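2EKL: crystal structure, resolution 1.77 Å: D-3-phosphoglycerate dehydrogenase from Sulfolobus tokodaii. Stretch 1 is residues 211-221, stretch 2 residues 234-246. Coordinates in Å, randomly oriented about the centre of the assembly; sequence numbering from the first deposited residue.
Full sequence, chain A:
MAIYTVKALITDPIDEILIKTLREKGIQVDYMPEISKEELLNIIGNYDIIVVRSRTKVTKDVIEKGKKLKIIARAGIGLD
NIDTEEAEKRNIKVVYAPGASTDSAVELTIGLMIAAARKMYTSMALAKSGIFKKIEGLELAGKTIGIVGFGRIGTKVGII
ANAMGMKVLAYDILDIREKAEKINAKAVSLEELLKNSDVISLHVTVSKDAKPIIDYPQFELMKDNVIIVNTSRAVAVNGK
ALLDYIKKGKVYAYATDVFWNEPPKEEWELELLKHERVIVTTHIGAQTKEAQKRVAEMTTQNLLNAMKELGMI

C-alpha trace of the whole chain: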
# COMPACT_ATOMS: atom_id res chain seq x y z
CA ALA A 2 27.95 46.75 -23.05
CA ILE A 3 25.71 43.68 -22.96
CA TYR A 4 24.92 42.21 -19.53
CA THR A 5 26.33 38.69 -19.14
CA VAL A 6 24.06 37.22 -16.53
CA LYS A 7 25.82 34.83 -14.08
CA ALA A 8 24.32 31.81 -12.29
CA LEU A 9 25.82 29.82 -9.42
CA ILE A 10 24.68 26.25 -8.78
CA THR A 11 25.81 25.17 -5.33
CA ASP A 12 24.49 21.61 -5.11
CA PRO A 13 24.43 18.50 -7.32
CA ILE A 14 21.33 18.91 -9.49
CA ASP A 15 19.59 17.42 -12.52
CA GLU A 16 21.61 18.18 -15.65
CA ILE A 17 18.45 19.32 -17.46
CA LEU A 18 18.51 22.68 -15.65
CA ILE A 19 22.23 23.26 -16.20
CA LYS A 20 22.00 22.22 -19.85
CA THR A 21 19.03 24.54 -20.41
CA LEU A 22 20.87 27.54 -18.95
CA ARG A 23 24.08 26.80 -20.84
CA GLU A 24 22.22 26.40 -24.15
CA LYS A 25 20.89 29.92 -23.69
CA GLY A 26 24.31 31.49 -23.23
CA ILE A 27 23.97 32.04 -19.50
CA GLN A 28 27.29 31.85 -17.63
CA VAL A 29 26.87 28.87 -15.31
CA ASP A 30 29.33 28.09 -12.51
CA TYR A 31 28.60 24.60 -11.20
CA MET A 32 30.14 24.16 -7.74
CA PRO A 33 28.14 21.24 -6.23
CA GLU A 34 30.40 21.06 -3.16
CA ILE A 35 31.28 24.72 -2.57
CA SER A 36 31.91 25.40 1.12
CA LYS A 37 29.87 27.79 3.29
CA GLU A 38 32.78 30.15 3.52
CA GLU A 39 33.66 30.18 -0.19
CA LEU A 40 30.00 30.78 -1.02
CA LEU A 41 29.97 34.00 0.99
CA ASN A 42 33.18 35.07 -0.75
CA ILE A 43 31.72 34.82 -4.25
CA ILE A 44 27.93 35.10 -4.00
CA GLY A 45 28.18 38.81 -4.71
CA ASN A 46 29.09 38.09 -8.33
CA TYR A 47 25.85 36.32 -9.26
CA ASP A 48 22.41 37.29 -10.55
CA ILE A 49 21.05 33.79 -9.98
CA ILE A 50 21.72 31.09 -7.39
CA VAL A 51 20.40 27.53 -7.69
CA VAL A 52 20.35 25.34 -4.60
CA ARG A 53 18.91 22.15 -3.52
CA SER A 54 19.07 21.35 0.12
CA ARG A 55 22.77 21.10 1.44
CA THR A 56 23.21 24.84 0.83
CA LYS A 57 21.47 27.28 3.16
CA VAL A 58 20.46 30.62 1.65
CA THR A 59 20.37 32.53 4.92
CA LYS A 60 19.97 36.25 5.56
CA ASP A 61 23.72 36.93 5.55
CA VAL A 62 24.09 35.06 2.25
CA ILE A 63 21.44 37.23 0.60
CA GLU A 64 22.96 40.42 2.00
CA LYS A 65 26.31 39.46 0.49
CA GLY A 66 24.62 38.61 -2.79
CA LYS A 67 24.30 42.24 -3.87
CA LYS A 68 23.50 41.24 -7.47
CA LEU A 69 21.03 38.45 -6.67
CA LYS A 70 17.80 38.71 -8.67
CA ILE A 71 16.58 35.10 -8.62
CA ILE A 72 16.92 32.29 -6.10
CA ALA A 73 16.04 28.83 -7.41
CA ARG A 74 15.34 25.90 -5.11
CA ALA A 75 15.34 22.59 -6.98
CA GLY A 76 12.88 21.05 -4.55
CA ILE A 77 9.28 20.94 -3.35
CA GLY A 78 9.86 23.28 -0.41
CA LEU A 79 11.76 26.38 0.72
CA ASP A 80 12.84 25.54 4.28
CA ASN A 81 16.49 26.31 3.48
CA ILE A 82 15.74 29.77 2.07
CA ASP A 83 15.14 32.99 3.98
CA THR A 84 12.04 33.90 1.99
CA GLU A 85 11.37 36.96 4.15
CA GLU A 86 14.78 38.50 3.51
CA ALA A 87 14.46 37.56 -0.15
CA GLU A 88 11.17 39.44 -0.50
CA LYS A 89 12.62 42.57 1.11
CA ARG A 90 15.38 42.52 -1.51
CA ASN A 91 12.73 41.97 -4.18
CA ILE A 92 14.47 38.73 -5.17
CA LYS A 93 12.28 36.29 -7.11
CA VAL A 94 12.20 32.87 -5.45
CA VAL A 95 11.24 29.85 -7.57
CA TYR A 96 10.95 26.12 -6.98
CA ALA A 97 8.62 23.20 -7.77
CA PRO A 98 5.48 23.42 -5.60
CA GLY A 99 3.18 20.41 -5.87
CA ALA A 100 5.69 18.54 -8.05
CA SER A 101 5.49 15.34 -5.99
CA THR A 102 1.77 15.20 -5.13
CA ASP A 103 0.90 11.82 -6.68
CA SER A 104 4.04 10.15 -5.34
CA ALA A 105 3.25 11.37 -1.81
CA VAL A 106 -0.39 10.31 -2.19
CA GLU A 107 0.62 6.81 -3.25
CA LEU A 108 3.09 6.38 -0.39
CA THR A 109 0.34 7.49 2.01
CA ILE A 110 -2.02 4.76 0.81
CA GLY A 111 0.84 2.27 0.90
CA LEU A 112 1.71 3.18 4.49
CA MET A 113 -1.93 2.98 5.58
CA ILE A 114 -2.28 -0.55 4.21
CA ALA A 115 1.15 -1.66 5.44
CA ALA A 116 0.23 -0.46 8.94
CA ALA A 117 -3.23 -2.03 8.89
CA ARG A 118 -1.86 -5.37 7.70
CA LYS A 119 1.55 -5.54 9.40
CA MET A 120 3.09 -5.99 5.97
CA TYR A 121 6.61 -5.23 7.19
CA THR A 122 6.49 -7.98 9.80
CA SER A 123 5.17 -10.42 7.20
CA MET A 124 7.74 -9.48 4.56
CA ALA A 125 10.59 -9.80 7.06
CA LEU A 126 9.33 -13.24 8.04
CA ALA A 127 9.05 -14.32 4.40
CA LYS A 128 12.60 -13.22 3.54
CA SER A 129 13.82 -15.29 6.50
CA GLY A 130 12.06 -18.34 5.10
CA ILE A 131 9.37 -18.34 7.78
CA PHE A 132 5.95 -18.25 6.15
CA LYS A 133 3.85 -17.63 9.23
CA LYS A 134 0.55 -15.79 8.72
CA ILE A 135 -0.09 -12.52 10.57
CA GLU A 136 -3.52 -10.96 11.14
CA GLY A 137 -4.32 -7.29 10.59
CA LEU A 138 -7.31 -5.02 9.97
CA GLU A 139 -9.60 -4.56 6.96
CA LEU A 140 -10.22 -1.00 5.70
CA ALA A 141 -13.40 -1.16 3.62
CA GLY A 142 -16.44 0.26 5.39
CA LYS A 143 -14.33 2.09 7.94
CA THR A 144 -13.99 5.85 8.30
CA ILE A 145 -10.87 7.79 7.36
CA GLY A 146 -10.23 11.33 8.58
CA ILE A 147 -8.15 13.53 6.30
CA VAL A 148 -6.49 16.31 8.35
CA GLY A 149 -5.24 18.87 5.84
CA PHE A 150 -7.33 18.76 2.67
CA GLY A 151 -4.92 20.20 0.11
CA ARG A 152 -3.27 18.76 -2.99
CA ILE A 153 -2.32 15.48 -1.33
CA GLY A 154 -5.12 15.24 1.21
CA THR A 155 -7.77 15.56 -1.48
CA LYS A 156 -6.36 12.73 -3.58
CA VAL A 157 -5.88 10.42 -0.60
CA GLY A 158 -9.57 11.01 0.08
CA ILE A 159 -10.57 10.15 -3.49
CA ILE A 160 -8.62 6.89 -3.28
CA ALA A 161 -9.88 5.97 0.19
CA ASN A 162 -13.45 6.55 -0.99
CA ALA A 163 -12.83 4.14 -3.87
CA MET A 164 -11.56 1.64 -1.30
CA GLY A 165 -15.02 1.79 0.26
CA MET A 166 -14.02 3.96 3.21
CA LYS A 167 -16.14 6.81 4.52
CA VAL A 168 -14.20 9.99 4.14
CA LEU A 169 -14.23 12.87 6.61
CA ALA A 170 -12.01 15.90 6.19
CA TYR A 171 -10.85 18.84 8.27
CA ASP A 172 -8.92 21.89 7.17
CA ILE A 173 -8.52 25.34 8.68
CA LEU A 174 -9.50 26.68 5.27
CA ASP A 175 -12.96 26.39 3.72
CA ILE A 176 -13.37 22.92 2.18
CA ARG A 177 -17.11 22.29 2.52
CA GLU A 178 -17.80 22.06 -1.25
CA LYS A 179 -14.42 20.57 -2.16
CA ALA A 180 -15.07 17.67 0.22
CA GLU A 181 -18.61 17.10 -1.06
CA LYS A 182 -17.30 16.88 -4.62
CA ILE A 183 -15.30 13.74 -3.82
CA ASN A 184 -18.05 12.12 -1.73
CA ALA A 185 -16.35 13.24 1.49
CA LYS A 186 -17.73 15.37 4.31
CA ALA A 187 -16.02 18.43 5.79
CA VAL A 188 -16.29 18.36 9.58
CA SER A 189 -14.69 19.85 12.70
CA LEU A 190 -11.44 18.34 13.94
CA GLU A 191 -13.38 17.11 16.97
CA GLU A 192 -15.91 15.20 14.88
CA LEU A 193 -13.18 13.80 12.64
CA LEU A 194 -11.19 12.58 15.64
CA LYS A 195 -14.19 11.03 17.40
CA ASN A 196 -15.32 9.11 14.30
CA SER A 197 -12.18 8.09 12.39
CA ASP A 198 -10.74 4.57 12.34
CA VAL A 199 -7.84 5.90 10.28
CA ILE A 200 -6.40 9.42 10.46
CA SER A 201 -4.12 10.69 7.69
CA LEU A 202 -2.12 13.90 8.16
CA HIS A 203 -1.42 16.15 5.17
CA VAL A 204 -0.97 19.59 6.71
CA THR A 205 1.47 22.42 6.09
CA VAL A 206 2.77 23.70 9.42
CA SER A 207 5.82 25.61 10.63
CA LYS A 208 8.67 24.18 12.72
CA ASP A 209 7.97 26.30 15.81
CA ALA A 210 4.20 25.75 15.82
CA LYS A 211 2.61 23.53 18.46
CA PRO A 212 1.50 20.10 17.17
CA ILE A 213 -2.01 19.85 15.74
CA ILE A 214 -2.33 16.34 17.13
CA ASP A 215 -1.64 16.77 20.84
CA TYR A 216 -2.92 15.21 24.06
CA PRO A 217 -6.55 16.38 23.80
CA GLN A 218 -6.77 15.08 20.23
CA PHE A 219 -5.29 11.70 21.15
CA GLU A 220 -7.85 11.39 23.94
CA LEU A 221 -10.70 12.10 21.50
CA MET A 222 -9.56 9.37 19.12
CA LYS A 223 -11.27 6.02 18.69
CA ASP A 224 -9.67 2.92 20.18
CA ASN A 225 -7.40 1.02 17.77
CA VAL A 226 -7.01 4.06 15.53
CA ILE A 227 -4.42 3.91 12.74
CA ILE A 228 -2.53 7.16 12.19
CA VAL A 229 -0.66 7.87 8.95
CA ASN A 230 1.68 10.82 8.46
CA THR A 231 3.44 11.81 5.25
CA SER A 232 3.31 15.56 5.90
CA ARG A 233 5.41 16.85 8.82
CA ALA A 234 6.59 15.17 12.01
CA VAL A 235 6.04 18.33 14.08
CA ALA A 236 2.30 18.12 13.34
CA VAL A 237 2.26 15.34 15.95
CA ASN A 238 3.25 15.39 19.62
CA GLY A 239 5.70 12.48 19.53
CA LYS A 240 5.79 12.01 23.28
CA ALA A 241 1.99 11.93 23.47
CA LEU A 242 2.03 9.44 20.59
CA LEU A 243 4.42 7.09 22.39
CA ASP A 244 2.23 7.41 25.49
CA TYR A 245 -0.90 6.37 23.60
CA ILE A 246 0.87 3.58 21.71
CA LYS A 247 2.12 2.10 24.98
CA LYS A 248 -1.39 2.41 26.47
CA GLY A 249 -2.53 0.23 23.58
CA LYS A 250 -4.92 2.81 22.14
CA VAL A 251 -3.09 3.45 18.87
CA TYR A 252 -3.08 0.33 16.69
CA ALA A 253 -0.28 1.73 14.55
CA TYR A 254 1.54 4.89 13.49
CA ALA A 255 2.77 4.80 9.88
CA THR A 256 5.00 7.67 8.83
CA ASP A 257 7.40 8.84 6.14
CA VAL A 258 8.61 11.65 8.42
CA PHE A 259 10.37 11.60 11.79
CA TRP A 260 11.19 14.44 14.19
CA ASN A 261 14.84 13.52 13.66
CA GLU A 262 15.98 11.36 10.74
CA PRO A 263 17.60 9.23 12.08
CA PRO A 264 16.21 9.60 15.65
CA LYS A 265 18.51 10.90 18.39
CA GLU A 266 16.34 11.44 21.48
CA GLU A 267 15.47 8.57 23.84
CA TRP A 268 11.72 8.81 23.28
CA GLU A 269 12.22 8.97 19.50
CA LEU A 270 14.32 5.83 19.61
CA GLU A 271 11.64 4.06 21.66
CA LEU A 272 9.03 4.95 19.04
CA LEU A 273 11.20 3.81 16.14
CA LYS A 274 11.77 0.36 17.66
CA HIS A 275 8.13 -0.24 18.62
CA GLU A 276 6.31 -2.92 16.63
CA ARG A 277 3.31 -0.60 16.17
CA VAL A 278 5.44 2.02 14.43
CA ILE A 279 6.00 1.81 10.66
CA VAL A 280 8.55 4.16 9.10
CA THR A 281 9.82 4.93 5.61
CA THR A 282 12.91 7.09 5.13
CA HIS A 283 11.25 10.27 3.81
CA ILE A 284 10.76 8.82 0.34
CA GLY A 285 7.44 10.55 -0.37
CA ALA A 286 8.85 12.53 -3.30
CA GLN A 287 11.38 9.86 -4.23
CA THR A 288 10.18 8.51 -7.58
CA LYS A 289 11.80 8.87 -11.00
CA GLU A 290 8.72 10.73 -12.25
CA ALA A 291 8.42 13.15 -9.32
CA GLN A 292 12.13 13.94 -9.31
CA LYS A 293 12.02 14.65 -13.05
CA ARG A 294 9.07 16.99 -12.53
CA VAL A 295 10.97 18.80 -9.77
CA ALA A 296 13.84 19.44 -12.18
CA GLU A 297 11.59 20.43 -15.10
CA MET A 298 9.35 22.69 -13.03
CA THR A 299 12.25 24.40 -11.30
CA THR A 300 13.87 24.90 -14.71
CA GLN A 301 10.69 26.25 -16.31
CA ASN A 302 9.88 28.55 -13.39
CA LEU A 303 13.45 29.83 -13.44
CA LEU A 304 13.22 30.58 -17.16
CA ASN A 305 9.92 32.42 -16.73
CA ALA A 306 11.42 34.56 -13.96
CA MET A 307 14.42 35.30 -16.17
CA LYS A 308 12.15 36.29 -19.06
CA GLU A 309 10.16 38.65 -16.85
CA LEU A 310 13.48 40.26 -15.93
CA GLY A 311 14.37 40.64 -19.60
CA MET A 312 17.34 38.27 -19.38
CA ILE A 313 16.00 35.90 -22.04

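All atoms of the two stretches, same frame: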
# COMPACT_ATOMS: atom_id res chain seq x y z
N LYS A 211 2.96 24.64 17.58
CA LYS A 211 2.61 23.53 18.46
C LYS A 211 1.94 22.46 17.60
O LYS A 211 1.28 22.77 16.61
CB LYS A 211 1.65 24.00 19.55
CG LYS A 211 2.23 25.09 20.44
CD LYS A 211 1.21 25.59 21.46
CE LYS A 211 1.75 26.76 22.26
NZ LYS A 211 0.74 27.27 23.23
N PRO A 212 2.12 21.18 17.96
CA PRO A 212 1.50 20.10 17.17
C PRO A 212 -0.02 20.18 17.10
O PRO A 212 -0.68 20.54 18.07
CB PRO A 212 2.00 18.84 17.86
CG PRO A 212 2.20 19.27 19.28
CD PRO A 212 2.85 20.63 19.11
N ILE A 213 -0.57 19.84 15.94
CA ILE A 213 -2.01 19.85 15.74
C ILE A 213 -2.62 18.64 16.44
O ILE A 213 -3.75 18.69 16.92
CB ILE A 213 -2.36 19.81 14.24
CG1 ILE A 213 -1.76 21.03 13.55
CG2 ILE A 213 -3.88 19.77 14.05
CD1 ILE A 213 -2.15 22.34 14.19
N ILE A 214 -1.87 17.55 16.47
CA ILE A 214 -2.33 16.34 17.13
C ILE A 214 -1.58 16.27 18.45
O ILE A 214 -0.43 15.81 18.50
CB ILE A 214 -2.05 15.08 16.28
CG1 ILE A 214 -2.67 15.25 14.89
CG2 ILE A 214 -2.66 13.86 16.95
CD1 ILE A 214 -4.17 15.53 14.89
N ASP A 215 -2.23 16.75 19.51
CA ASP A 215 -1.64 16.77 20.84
C ASP A 215 -2.47 15.92 21.79
O ASP A 215 -3.35 15.17 21.35
CB ASP A 215 -1.57 18.22 21.36
CG ASP A 215 -0.39 18.46 22.29
OD1 ASP A 215 -0.17 17.64 23.21
OD2 ASP A 215 0.33 19.46 22.10
N TYR A 216 -2.20 16.02 23.09
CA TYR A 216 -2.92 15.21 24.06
C TYR A 216 -4.44 15.19 23.98
O TYR A 216 -5.05 14.13 24.01
CB TYR A 216 -2.48 15.57 25.48
CG TYR A 216 -1.30 14.74 25.93
CD1 TYR A 216 -1.49 13.44 26.41
CD2 TYR A 216 0.01 15.22 25.83
CE1 TYR A 216 -0.42 12.64 26.77
CE2 TYR A 216 1.09 14.42 26.19
CZ TYR A 216 0.87 13.14 26.66
OH TYR A 216 1.94 12.34 27.00
N PRO A 217 -5.09 16.37 23.88
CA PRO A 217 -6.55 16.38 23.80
C PRO A 217 -7.08 15.62 22.59
O PRO A 217 -8.09 14.91 22.67
CB PRO A 217 -6.88 17.87 23.72
CG PRO A 217 -5.74 18.51 24.46
CD PRO A 217 -4.55 17.74 23.93
N GLN A 218 -6.38 15.76 21.46
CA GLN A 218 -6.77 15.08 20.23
C GLN A 218 -6.61 13.57 20.35
O GLN A 218 -7.47 12.81 19.90
CB GLN A 218 -5.94 15.60 19.05
CG GLN A 218 -6.19 17.07 18.68
CD GLN A 218 -5.72 18.05 19.74
OE1 GLN A 218 -4.59 17.96 20.23
NE2 GLN A 218 -6.57 19.00 20.09
N PHE A 219 -5.52 13.13 20.96
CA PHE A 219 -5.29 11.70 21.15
C PHE A 219 -6.39 11.11 22.03
O PHE A 219 -6.83 9.98 21.81
CB PHE A 219 -3.92 11.45 21.80
CG PHE A 219 -2.79 11.34 20.82
CD1 PHE A 219 -2.66 10.21 20.01
CD2 PHE A 219 -1.85 12.36 20.70
CE1 PHE A 219 -1.62 10.10 19.09
CE2 PHE A 219 -0.80 12.26 19.78
CZ PHE A 219 -0.69 11.13 18.98
N GLU A 220 -6.82 11.87 23.03
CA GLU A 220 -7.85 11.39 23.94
C GLU A 220 -9.19 11.24 23.21
O GLU A 220 -9.97 10.33 23.51
CB GLU A 220 -8.00 12.36 25.12
CG GLU A 220 -8.81 11.82 26.29
CD GLU A 220 -8.26 10.50 26.83
OE1 GLU A 220 -7.03 10.40 27.01
OE2 GLU A 220 -9.06 9.58 27.09
N LEU A 221 -9.46 12.13 22.27
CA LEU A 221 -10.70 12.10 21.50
C LEU A 221 -10.77 10.95 20.51
O LEU A 221 -11.85 10.52 20.11
CB LEU A 221 -10.88 13.42 20.73
CG LEU A 221 -11.40 14.64 21.49
CD1 LEU A 221 -11.13 15.90 20.67
CD2 LEU A 221 -12.90 14.48 21.74
N ALA A 234 6.52 15.81 10.70
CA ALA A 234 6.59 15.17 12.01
C ALA A 234 6.09 16.09 13.12
O ALA A 234 5.38 15.65 14.02
CB ALA A 234 8.03 14.73 12.30
N VAL A 235 6.44 17.37 13.05
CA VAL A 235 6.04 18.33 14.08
C VAL A 235 4.52 18.51 14.23
O VAL A 235 4.07 19.11 15.21
CB VAL A 235 6.68 19.73 13.84
CG1 VAL A 235 8.19 19.61 13.85
CG2 VAL A 235 6.20 20.32 12.53
N ALA A 236 3.75 18.01 13.27
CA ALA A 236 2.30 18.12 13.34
C ALA A 236 1.78 17.21 14.44
O ALA A 236 0.64 17.34 14.89
CB ALA A 236 1.67 17.73 12.00
N VAL A 237 2.63 16.29 14.90
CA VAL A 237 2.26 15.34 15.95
C VAL A 237 3.14 15.44 17.19
O VAL A 237 4.36 15.58 17.08
CB VAL A 237 2.36 13.89 15.43
CG1 VAL A 237 2.03 12.91 16.55
CG2 VAL A 237 1.41 13.70 14.26
N ASN A 238 2.52 15.37 18.36
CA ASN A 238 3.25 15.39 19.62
C ASN A 238 3.80 13.97 19.76
O ASN A 238 3.05 13.05 20.11
CB ASN A 238 2.30 15.71 20.78
CG ASN A 238 3.02 15.77 22.12
OD1 ASN A 238 3.99 15.05 22.35
ND2 ASN A 238 2.52 16.61 23.02
N GLY A 239 5.08 13.80 19.47
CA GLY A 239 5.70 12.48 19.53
C GLY A 239 5.66 11.80 20.88
O GLY A 239 5.52 10.58 20.97
N LYS A 240 5.81 12.58 21.94
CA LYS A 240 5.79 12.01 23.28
C LYS A 240 4.38 11.55 23.63
O LYS A 240 4.20 10.50 24.25
CB LYS A 240 6.32 13.04 24.28
CG LYS A 240 7.79 13.35 24.04
CD LYS A 240 8.30 14.52 24.89
CE LYS A 240 9.77 14.77 24.62
NZ LYS A 240 10.29 15.92 25.42
N ALA A 241 3.38 12.32 23.22
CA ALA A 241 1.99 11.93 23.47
C ALA A 241 1.71 10.66 22.67
O ALA A 241 1.04 9.75 23.16
CB ALA A 241 1.05 13.06 23.04
N LEU A 242 2.23 10.61 21.45
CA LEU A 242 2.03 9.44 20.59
C LEU A 242 2.57 8.18 21.26
O LEU A 242 1.89 7.16 21.33
CB LEU A 242 2.74 9.65 19.25
CG LEU A 242 2.73 8.45 18.28
CD1 LEU A 242 1.31 8.14 17.84
CD2 LEU A 242 3.62 8.78 17.08
N LEU A 243 3.81 8.24 21.74
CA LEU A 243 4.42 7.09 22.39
C LEU A 243 3.57 6.66 23.58
O LEU A 243 3.36 5.48 23.83
CB LEU A 243 5.84 7.44 22.85
CG LEU A 243 6.61 6.35 23.61
CD1 LEU A 243 6.75 5.10 22.76
CD2 LEU A 243 7.98 6.89 23.99
N ASP A 244 3.07 7.65 24.32
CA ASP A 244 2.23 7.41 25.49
C ASP A 244 1.00 6.59 25.09
O ASP A 244 0.70 5.56 25.69
CB ASP A 244 1.80 8.75 26.09
CG ASP A 244 1.09 8.61 27.42
OD1 ASP A 244 0.88 7.46 27.87
OD2 ASP A 244 0.73 9.65 28.01
N TYR A 245 0.30 7.05 24.06
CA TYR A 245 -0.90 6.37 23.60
C TYR A 245 -0.65 5.05 22.88
O TYR A 245 -1.55 4.21 22.80
CB TYR A 245 -1.72 7.33 22.74
CG TYR A 245 -2.51 8.30 23.58
CD1 TYR A 245 -3.77 7.96 24.08
CD2 TYR A 245 -1.98 9.54 23.94
CE1 TYR A 245 -4.48 8.82 24.92
CE2 TYR A 245 -2.68 10.41 24.78
CZ TYR A 245 -3.92 10.04 25.26
OH TYR A 245 -4.62 10.90 26.08
N ILE A 246 0.55 4.85 22.35
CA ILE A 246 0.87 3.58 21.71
C ILE A 246 1.11 2.56 22.83
O ILE A 246 0.62 1.43 22.77
CB ILE A 246 2.13 3.69 20.82
CG1 ILE A 246 1.79 4.43 19.53
CG2 ILE A 246 2.68 2.30 20.51
CD1 ILE A 246 2.96 4.59 18.57

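Both stretches end in a helix. The first begins as loop or turn and the second with a short 3-10 segment, 234-236. In the first, the helix covers 216-221. In the second, the helix starts at Gly 239 and continues past Ile 246. The two helices run in similar directions, with 27° between their axes and a closest approach of 10.0 Å.

The segments before the helices are joined by backbone hydrogen bonds. Ile 214 N donates to Ala 236 O at 3.0 Å, with a nearly straight N-H...O angle of 168°. Asn 238 N donates to Ile 214 O, also at 3.0 Å. Together these two bonds make a single beta bridge between Ile 214 and Val 237, whose CA atoms lie 4.8 Å apart. Ala 236 O takes a second, weak bond from Ile 213 N at 3.0 Å; its 121° angle is poor. Pro 212 packs against the same backbone, with its CB 3.4 Å from Val 235 O.

Asp 215 and Asn 238 both hold N-cap positions, and their side chains meet. Asn 238 ND2 donates to Asp 215 OD1 at 2.9 Å. The other end of the amide caps its own helix: Asn 238 OD1 accepts from Ala 241 N at 2.9 Å. One side chain therefore ties the start of its helix to the neighbouring stretch. Asp 215 makes no capping bond, but its OD1 also accepts from Tyr 216 N at 2.6 Å.

Between the helices the contact is largely aromatic. The Tyr 216 ring covers Ala 241, whose CB sits 3.6 Å from the ring centroid, over one face. At the end of this ring, Tyr 216 OH donates to Asp 244 OD2 at 3.1 Å.

Phe 219 points toward the second helix and is buried. Its CB lies over one face of the Tyr 245 ring, 3.5 Å from the centroid. The Phe 219 and Tyr 245 rings are nearly parallel, with planes at 10°, but are slid apart and barely overlap. The far end of the phenylalanine reaches apolar side chains: Phe 219 CE1 is 3.7 Å from Leu 242 CD1, and Phe 219 CZ is 4.1 Å from Val 237 CG1.

Tyr 245 also meets Tyr 216 obliquely, with Tyr 216 CD1 3.6 Å from Tyr 245 CE2. Its hydroxyl finds a polar partner on the first helix: Tyr 245 OH donates to Glu 220 OE1 at 2.6 Å, a short bond. The buried ring thus keeps its polar end satisfied by an exposed residue.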